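Local coordinates for isoaspartyl dipeptidase (Fervidobacterium islandicum, PDB 7CDH), which probably hydrolyses isoaspartyl (beta-aspartyl) dipeptides as a zinc-dependent metallopeptidase of the amidohydrolase family, in keeping with a role in protein repair, at residues A[1-7]-A[19-24]; A[11-15]-A[324-328]. All coordinates share one frame; numbering follows the deposited sequence.

Interaction 1 of 2, residues A[1-7]-A[19-24]; sequences MIKIIKN and KDVIFY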
ATOM      1  N   MET A   1     -26.839  38.671 -20.124  1.00 73.58           N
ATOM      2  CA  MET A   1     -27.737  39.863 -20.156  1.00 72.37           C
ATOM      3  C   MET A   1     -27.570  40.735 -18.897  1.00 69.35           C
ATOM      4  O   MET A   1     -27.685  40.236 -17.761  1.00 65.48           O
ATOM      5  CB  MET A   1     -29.201  39.447 -20.262  1.00 77.31           C
ATOM      6  CG  MET A   1     -30.135  40.627 -20.281  1.00 86.03           C
ATOM      7  SD  MET A   1     -31.624  40.309 -21.250  1.00109.65           S
ATOM      8  CE  MET A   1     -32.280  38.883 -20.377  1.00102.09           C
ATOM      9  N   ILE A   2     -27.369  42.031 -19.110  1.00 66.19           N
ATOM     10  CA  ILE A   2     -27.382  43.073 -18.051  1.00 58.47           C
ATOM     11  C   ILE A   2     -28.818  43.277 -17.583  1.00 52.86           C
ATOM     12  O   ILE A   2     -29.699  43.281 -18.443  1.00 47.70           O
ATOM     13  CB  ILE A   2     -26.751  44.363 -18.586  1.00 63.21           C
ATOM     14  CG1 ILE A   2     -25.230  44.211 -18.579  1.00 67.08           C
ATOM     15  CG2 ILE A   2     -27.218  45.563 -17.780  1.00 64.11           C
ATOM     16  CD1 ILE A   2     -24.506  45.362 -19.195  1.00 77.52           C
ATOM     17  N   LYS A   3     -29.037  43.381 -16.268  1.00 47.60           N
ATOM     18  CA  LYS A   3     -30.385  43.562 -15.681  1.00 44.97           C
ATOM     19  C   LYS A   3     -30.315  44.697 -14.680  1.00 47.66           C
ATOM     20  O   LYS A   3     -29.188  45.008 -14.207  1.00 51.31           O
ATOM     21  CB  LYS A   3     -30.887  42.310 -14.966  1.00 51.35           C
ATOM     22  CG  LYS A   3     -30.761  41.020 -15.754  1.00 56.55           C
ATOM     23  CD  LYS A   3     -31.459  39.848 -15.086  1.00 60.37           C
ATOM     24  CE  LYS A   3     -31.274  38.525 -15.813  1.00 57.13           C
ATOM     25  NZ  LYS A   3     -29.933  38.421 -16.420  1.00 58.48           N
ATOM     26  N   ILE A   4     -31.481  45.274 -14.380  1.00 50.25           N
ATOM     27  CA  ILE A   4     -31.653  46.396 -13.416  1.00 53.02           C
ATOM     28  C   ILE A   4     -32.867  46.082 -12.570  1.00 47.43           C
ATOM     29  O   ILE A   4     -33.945  45.911 -13.178  1.00 48.48           O
ATOM     30  CB  ILE A   4     -31.882  47.759 -14.105  1.00 63.10           C
ATOM     31  CG1 ILE A   4     -30.712  48.182 -14.990  1.00 64.74           C
ATOM     32  CG2 ILE A   4     -32.204  48.824 -13.068  1.00 67.04           C
ATOM     33  CD1 ILE A   4     -30.900  47.795 -16.425  1.00 66.68           C
ATOM     34  N   ILE A   5     -32.712  46.131 -11.247  1.00 43.84           N
ATOM     35  CA  ILE A   5     -33.867  46.085 -10.297  1.00 50.31           C
ATOM     36  C   ILE A   5     -34.161  47.522  -9.835  1.00 53.29           C
ATOM     37  O   ILE A   5     -33.225  48.233  -9.354  1.00 43.83           O
ATOM     38  CB  ILE A   5     -33.605  45.106  -9.132  1.00 50.50           C
ATOM     39  CG1 ILE A   5     -33.485  43.665  -9.628  1.00 51.77           C
ATOM     40  CG2 ILE A   5     -34.671  45.218  -8.054  1.00 48.96           C
ATOM     41  CD1 ILE A   5     -32.727  42.778  -8.687  1.00 52.64           C
ATOM     42  N   LYS A   6     -35.407  47.951 -10.054  1.00 57.02           N
ATOM     43  CA  LYS A   6     -35.875  49.332  -9.782  1.00 57.32           C
ATOM     44  C   LYS A   6     -36.834  49.279  -8.599  1.00 51.49           C
ATOM     45  O   LYS A   6     -37.576  48.288  -8.500  1.00 55.40           O
ATOM     46  CB  LYS A   6     -36.551  49.936 -11.019  1.00 66.55           C
ATOM     47  CG  LYS A   6     -35.585  50.397 -12.102  1.00 78.07           C
ATOM     48  CD  LYS A   6     -36.212  51.234 -13.210  1.00 87.58           C
ATOM     49  CE  LYS A   6     -35.185  52.023 -14.003  1.00 93.28           C
ATOM     50  NZ  LYS A   6     -34.969  53.372 -13.426  1.00 99.95           N
ATOM     51  N   ASN A   7     -36.798  50.306  -7.743  1.00 50.26           N
ATOM     52  CA  ASN A   7     -37.911  50.680  -6.822  1.00 49.69           C
ATOM     53  C   ASN A   7     -37.931  49.812  -5.571  1.00 47.77           C
ATOM     54  O   ASN A   7     -38.982  49.807  -4.913  1.00 52.54           O
ATOM     55  CB  ASN A   7     -39.306  50.548  -7.454  1.00 47.85           C
ATOM     56  CG  ASN A   7     -39.520  51.472  -8.634  1.00 49.38           C
ATOM     57  OD1 ASN A   7     -38.816  52.477  -8.750  1.00 44.41           O
ATOM     58  ND2 ASN A   7     -40.495  51.150  -9.484  1.00 46.17           N
ATOM     59  N   LYS A  19     -33.041  52.390  -3.804  1.00 52.31           N
ATOM     60  CA  LYS A  19     -31.872  52.431  -4.714  1.00 48.16           C
ATOM     61  C   LYS A  19     -32.102  51.447  -5.851  1.00 42.78           C
ATOM     62  O   LYS A  19     -32.894  50.544  -5.700  1.00 48.39           O
ATOM     63  CB  LYS A  19     -30.567  52.106  -3.990  1.00 50.03           C
ATOM     64  CG  LYS A  19     -30.148  53.096  -2.918  1.00 55.48           C
ATOM     65  CD  LYS A  19     -29.257  54.200  -3.401  1.00 59.69           C
ATOM     66  CE  LYS A  19     -28.912  55.193  -2.309  1.00 60.38           C
ATOM     67  NZ  LYS A  19     -29.687  56.447  -2.476  1.00 67.22           N
ATOM     68  N   ASP A  20     -31.428  51.672  -6.963  1.00 48.89           N
ATOM     69  CA  ASP A  20     -31.530  50.862  -8.197  1.00 55.60           C
ATOM     70  C   ASP A  20     -30.218  50.077  -8.336  1.00 50.88           C
ATOM     71  O   ASP A  20     -29.151  50.659  -8.022  1.00 48.99           O
ATOM     72  CB  ASP A  20     -31.883  51.773  -9.375  1.00 56.67           C
ATOM     73  CG  ASP A  20     -33.373  52.091  -9.469  1.00 70.30           C
ATOM     74  OD1 ASP A  20     -34.132  51.750  -8.483  1.00 63.05           O
ATOM     75  OD2 ASP A  20     -33.784  52.657 -10.537  1.00 72.29           O
ATOM     76  N   VAL A  21     -30.321  48.803  -8.732  1.00 48.04           N
ATOM     77  CA  VAL A  21     -29.171  47.854  -8.826  1.00 51.61           C
ATOM     78  C   VAL A  21     -29.055  47.334 -10.256  1.00 46.53           C
ATOM     79  O   VAL A  21     -30.044  46.752 -10.757  1.00 40.49           O
ATOM     80  CB  VAL A  21     -29.267  46.683  -7.829  1.00 52.90           C
ATOM     81  CG1 VAL A  21     -27.942  45.952  -7.784  1.00 55.60           C
ATOM     82  CG2 VAL A  21     -29.648  47.126  -6.420  1.00 54.21           C
ATOM     83  N   ILE A  22     -27.898  47.592 -10.875  1.00 48.59           N
ATOM     84  CA  ILE A  22     -27.516  47.129 -12.241  1.00 54.98           C
ATOM     85  C   ILE A  22     -26.472  46.018 -12.083  1.00 51.56           C
ATOM     86  O   ILE A  22     -25.450  46.269 -11.409  1.00 46.41           O
ATOM     87  CB  ILE A  22     -26.957  48.294 -13.077  1.00 57.16           C
ATOM     88  CG1 ILE A  22     -27.838  49.538 -13.000  1.00 68.11           C
ATOM     89  CG2 ILE A  22     -26.757  47.867 -14.518  1.00 57.28           C
ATOM     90  CD1 ILE A  22     -27.050  50.815 -12.842  1.00 75.78           C
ATOM     91  N   PHE A  23     -26.697  44.855 -12.694  1.00 47.60           N
ATOM     92  CA  PHE A  23     -25.816  43.665 -12.524  1.00 50.76           C
ATOM     93  C   PHE A  23     -25.792  42.808 -13.805  1.00 46.19           C
ATOM     94  O   PHE A  23     -26.760  42.825 -14.583  1.00 39.44           O
ATOM     95  CB  PHE A  23     -26.264  42.875 -11.289  1.00 47.62           C
ATOM     96  CG  PHE A  23     -27.704  42.433 -11.338  1.00 44.59           C
ATOM     97  CD1 PHE A  23     -28.715  43.268 -10.918  1.00 46.88           C
ATOM     98  CD2 PHE A  23     -28.050  41.186 -11.816  1.00 47.22           C
ATOM     99  CE1 PHE A  23     -30.036  42.865 -10.973  1.00 47.98           C
ATOM    100  CE2 PHE A  23     -29.374  40.778 -11.874  1.00 46.25           C
ATOM    101  CZ  PHE A  23     -30.365  41.619 -11.451  1.00 51.44           C
ATOM    102  N   TYR A  24     -24.663  42.136 -14.039  1.00 49.78           N
ATOM    103  CA  TYR A  24     -24.507  40.986 -14.969  1.00 58.59           C
ATOM    104  C   TYR A  24     -24.479  39.712 -14.106  1.00 60.50           C
ATOM    105  O   TYR A  24     -25.553  39.234 -13.699  1.00 61.23           O
ATOM    106  CB  TYR A  24     -23.231  41.170 -15.801  1.00 64.45           C
ATOM    107  CG  TYR A  24     -23.147  40.399 -17.097  1.00 67.25           C
ATOM    108  CD1 TYR A  24     -23.883  39.252 -17.333  1.00 69.64           C
ATOM    109  CD2 TYR A  24     -22.298  40.831 -18.103  1.00 69.65           C
ATOM    110  CE1 TYR A  24     -23.806  38.583 -18.548  1.00 74.99           C
ATOM    111  CE2 TYR A  24     -22.211  40.177 -19.321  1.00 69.51           C
ATOM    112  CZ  TYR A  24     -22.969  39.046 -19.550  1.00 71.27           C
ATOM    113  OH  TYR A  24     -22.883  38.425 -20.766  1.00 67.86           O
TER
HETATM  114  O   HOH W   1     -34.482  48.501  -6.476  1.00 50.24           O
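Ile-2 brings its CG2 methyl to CG2 of Ile-22, 4.0 Å away, on the sheet face where Ile-28 of the second subunit also packs against Ile-2. At Lys-3 the strands enter an antiparallel hydrogen-bonded pair with Phe-23: Lys-3 N to Phe-23 O and Phe-23 N to Lys-3 O are both 2.9 Å. The Phe-23 ring leans over toward strand 2-6 because its CG sits between the backbone N and the carbonyl carbon (chi1 57°). CB of Lys-3 then lies over one ring face, a CH-pi contact 4.0 Å from CB to the ring centroid, while Phe-354 meets the ring edge-to-face. Ile-4 forms the non-hydrogen-bonded pair with Ile-22; the two side chains run side by side, CG1 to CG1 3.7 Å. Ile-5 pairs through two backbone bonds with Val-21 and turns back to the Phe-23 ring, its CG1 at the ring edge in plane. Beyond it the carboxylate of Asp-20 is held twice. Lys-6 NZ forms a salt bridge to Asp-20 OD2 at 3.2 Å, and Asn-7 N donates to Asp-20 OD1 at 3.1 Å from the syn side, somewhat out of the carboxylate plane. With an alanine here, the ammonium of Lys-6 would probably lose this counter-charge and Asn-7 N this acceptor, just where the chain turns its corner. Strand 43-47 flanks strand 2-6 on its other side, and strand 27-31 flanks 19-23. This antiparallel pairing belongs to the small beta domain that many amidohydrolases carry beside the TIM barrel, here begun by the N-terminal strands.

Interaction 2 of 2, residues A[11-15]-A[324-328]; sequences FSPEY and LAEVL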
ATOM      1  N   PHE A  11     -31.324  46.478   1.410  1.00 44.55           N
ATOM      2  CA  PHE A  11     -30.473  46.173   2.585  1.00 42.21           C
ATOM      3  C   PHE A  11     -29.228  45.453   2.085  1.00 42.68           C
ATOM      4  O   PHE A  11     -29.336  44.397   1.485  1.00 50.64           O
ATOM      5  CB  PHE A  11     -31.213  45.328   3.606  1.00 40.53           C
ATOM      6  CG  PHE A  11     -32.439  45.959   4.197  1.00 39.65           C
ATOM      7  CD1 PHE A  11     -33.618  46.042   3.480  1.00 44.70           C
ATOM      8  CD2 PHE A  11     -32.426  46.428   5.497  1.00 46.59           C
ATOM      9  CE1 PHE A  11     -34.760  46.590   4.048  1.00 43.95           C
ATOM     10  CE2 PHE A  11     -33.567  46.969   6.066  1.00 43.34           C
ATOM     11  CZ  PHE A  11     -34.731  47.054   5.338  1.00 42.15           C
ATOM     12  N   SER A  12     -28.071  46.038   2.330  1.00 41.78           N
ATOM     13  CA  SER A  12     -26.831  45.762   1.587  1.00 43.61           C
ATOM     14  C   SER A  12     -25.881  44.804   2.325  1.00 43.02           C
ATOM     15  O   SER A  12     -24.887  44.384   1.723  1.00 38.69           O
ATOM     16  CB  SER A  12     -26.166  47.089   1.274  1.00 47.12           C
ATOM     17  OG  SER A  12     -25.702  47.712   2.478  1.00 50.47           O
ATOM     18  N   PRO A  13     -26.048  44.381   3.607  1.00 36.52           N
ATOM     19  CA  PRO A  13     -27.254  44.503   4.430  1.00 38.72           C
ATOM     20  C   PRO A  13     -27.559  45.799   5.226  1.00 43.80           C
ATOM     21  O   PRO A  13     -28.700  45.924   5.696  1.00 45.17           O
ATOM     22  CB  PRO A  13     -27.024  43.365   5.448  1.00 32.72           C
ATOM     23  CG  PRO A  13     -25.546  43.341   5.670  1.00 29.20           C
ATOM     24  CD  PRO A  13     -24.985  43.647   4.311  1.00 32.75           C
ATOM     25  N   GLU A  14     -26.616  46.734   5.367  1.00 45.16           N
ATOM     26  CA  GLU A  14     -26.912  48.104   5.891  1.00 49.83           C
ATOM     27  C   GLU A  14     -28.033  48.727   5.052  1.00 44.24           C
ATOM     28  O   GLU A  14     -27.961  48.663   3.808  1.00 39.96           O
ATOM     29  CB  GLU A  14     -25.701  49.037   5.834  1.00 56.48           C
ATOM     30  CG  GLU A  14     -24.707  48.817   6.954  1.00 78.06           C
ATOM     31  CD  GLU A  14     -23.309  49.354   6.672  1.00 97.96           C
ATOM     32  OE1 GLU A  14     -22.921  50.372   7.299  1.00102.66           O
ATOM     33  OE2 GLU A  14     -22.601  48.745   5.833  1.00106.06           O
ATOM     34  N   TYR A  15     -29.040  49.306   5.705  1.00 43.48           N
ATOM     35  CA  TYR A  15     -30.215  49.901   5.021  1.00 47.74           C
ATOM     36  C   TYR A  15     -29.759  51.166   4.282  1.00 44.12           C
ATOM     37  O   TYR A  15     -29.217  52.074   4.920  1.00 41.19           O
ATOM     38  CB  TYR A  15     -31.336  50.203   6.014  1.00 48.85           C
ATOM     39  CG  TYR A  15     -32.532  50.826   5.353  1.00 56.12           C
ATOM     40  CD1 TYR A  15     -33.371  50.059   4.571  1.00 60.73           C
ATOM     41  CD2 TYR A  15     -32.797  52.178   5.459  1.00 61.10           C
ATOM     42  CE1 TYR A  15     -34.460  50.612   3.927  1.00 67.35           C
ATOM     43  CE2 TYR A  15     -33.890  52.748   4.826  1.00 59.14           C
ATOM     44  CZ  TYR A  15     -34.726  51.960   4.062  1.00 60.92           C
ATOM     45  OH  TYR A  15     -35.820  52.473   3.438  1.00 63.09           O
ATOM     46  N   LEU A 324     -33.472  44.655  10.825  1.00 42.51           N
ATOM     47  CA  LEU A 324     -33.163  43.730   9.725  1.00 39.32           C
ATOM     48  C   LEU A 324     -31.702  43.898   9.293  1.00 40.15           C
ATOM     49  O   LEU A 324     -31.022  42.888   9.113  1.00 43.91           O
ATOM     50  CB  LEU A 324     -34.146  43.972   8.579  1.00 37.95           C
ATOM     51  CG  LEU A 324     -33.946  43.047   7.377  1.00 42.26           C
ATOM     52  CD1 LEU A 324     -34.004  41.566   7.799  1.00 41.95           C
ATOM     53  CD2 LEU A 324     -34.982  43.343   6.319  1.00 41.39           C
ATOM     54  N   ALA A 325     -31.183  45.110   9.195  1.00 42.99           N
ATOM     55  CA  ALA A 325     -29.770  45.324   8.797  1.00 43.91           C
ATOM     56  C   ALA A 325     -28.819  44.551   9.726  1.00 40.95           C
ATOM     57  O   ALA A 325     -27.709  44.186   9.287  1.00 51.18           O
ATOM     58  CB  ALA A 325     -29.432  46.788   8.779  1.00 38.14           C
ATOM     59  N   GLU A 326     -29.217  44.345  10.966  1.00 39.57           N
ATOM     60  CA  GLU A 326     -28.376  43.708  12.002  1.00 45.75           C
ATOM     61  C   GLU A 326     -28.585  42.192  11.949  1.00 41.29           C
ATOM     62  O   GLU A 326     -27.584  41.465  11.935  1.00 39.62           O
ATOM     63  CB  GLU A 326     -28.704  44.310  13.372  1.00 54.77           C
ATOM     64  CG  GLU A 326     -28.108  45.702  13.573  1.00 62.14           C
ATOM     65  CD  GLU A 326     -26.585  45.744  13.642  1.00 67.70           C
ATOM     66  OE1 GLU A 326     -25.983  46.677  13.048  1.00 66.89           O
ATOM     67  OE2 GLU A 326     -25.992  44.841  14.300  1.00 75.76           O
ATOM     68  N   VAL A 327     -29.833  41.721  11.908  1.00 38.13           N
ATOM     69  CA  VAL A 327     -30.141  40.264  11.889  1.00 38.36           C
ATOM     70  C   VAL A 327     -29.504  39.618  10.645  1.00 37.34           C
ATOM     71  O   VAL A 327     -28.895  38.609  10.781  1.00 39.39           O
ATOM     72  CB  VAL A 327     -31.641  40.004  11.973  1.00 37.52           C
ATOM     73  CG1 VAL A 327     -31.928  38.531  12.099  1.00 38.91           C
ATOM     74  CG2 VAL A 327     -32.228  40.719  13.170  1.00 47.44           C
ATOM     75  N   LEU A 328     -29.519  40.269   9.502  1.00 33.71           N
ATOM     76  CA  LEU A 328     -29.027  39.688   8.248  1.00 37.21           C
ATOM     77  C   LEU A 328     -27.557  39.291   8.351  1.00 39.68           C
ATOM     78  O   LEU A 328     -27.110  38.507   7.517  1.00 43.39           O
ATOM     79  CB  LEU A 328     -29.200  40.723   7.146  1.00 36.38           C
ATOM     80  CG  LEU A 328     -30.591  40.762   6.547  1.00 37.28           C
ATOM     81  CD1 LEU A 328     -30.633  41.838   5.465  1.00 40.77           C
ATOM     82  CD2 LEU A 328     -30.974  39.402   5.987  1.00 37.26           C
TER
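Leu-324 sets its CD2 methyl squarely over the ring of Phe-11, 3.8 Å from CD2 to the ring centroid and only 8° off the normal, a CH-pi contact between side chains that cross at about a right angle. With its CG anti to the backbone N (chi1 -179°), Leu-324 reaches out from the start of helix 324-327 to lay that methyl there. The opposite face of the ring is covered, nearer its rim, by CD1 of Tyr-15, so the phenyl lies between Leu-324 and Tyr-15, the residue that opens strand 15-17. Leu-328, four residues on and bonded through its N to Leu-324 O, faces the base of the same side chain: its CD1 lies 4.0 Å from Phe-11 CB. It also meets the proline, Leu-328 CB to Pro-13 CB being 3.8 Å. Between the two leucines comes Ala-325, small enough for the loop backbone to come close; its CA makes a CA-H...O contact with Pro-13 O at 3.3 Å. That carbonyl also lies at the edge of the Phe-11 ring, in its plane. The loop bends sharply here, with a cis peptide bond before Pro-13, and Glu-14 O draws it together by accepting from both Ser-12 N (3.0 Å) and Ser-12 OG (2.8 Å). No hydrogen bond crosses between the segments. Leu-52 and Leu-54 of strand 51-59 line the same apolar patch, touching Phe-11, Leu-324 and Leu-328 between them. Such a seam, with a loop from the N-terminal region laid against a short helix late in the chain, fits the amidohydrolase plan, where the small beta domain packs beside the TIM barrel.

In the fold
From the N terminus the chain runs out along strand 2-6, turns a corner at Asn-7 into strand 8-11, rounds the bend at 11-15 into strand 15-17 and comes back as strand 19-23. Interaction 1 closes this short excursion, with only eleven residues between its segments. Segment 11-15 lies inside that excursion, yet its partner 324-328 comes 309 residues later, so the two contacts cross along the chain. Interaction 1 therefore builds the small sheet locally, whereas interaction 2 fastens the excursion to a helix that follows most of the barrel. Their centres are about 19 Å apart, on the same side of the chain's centre.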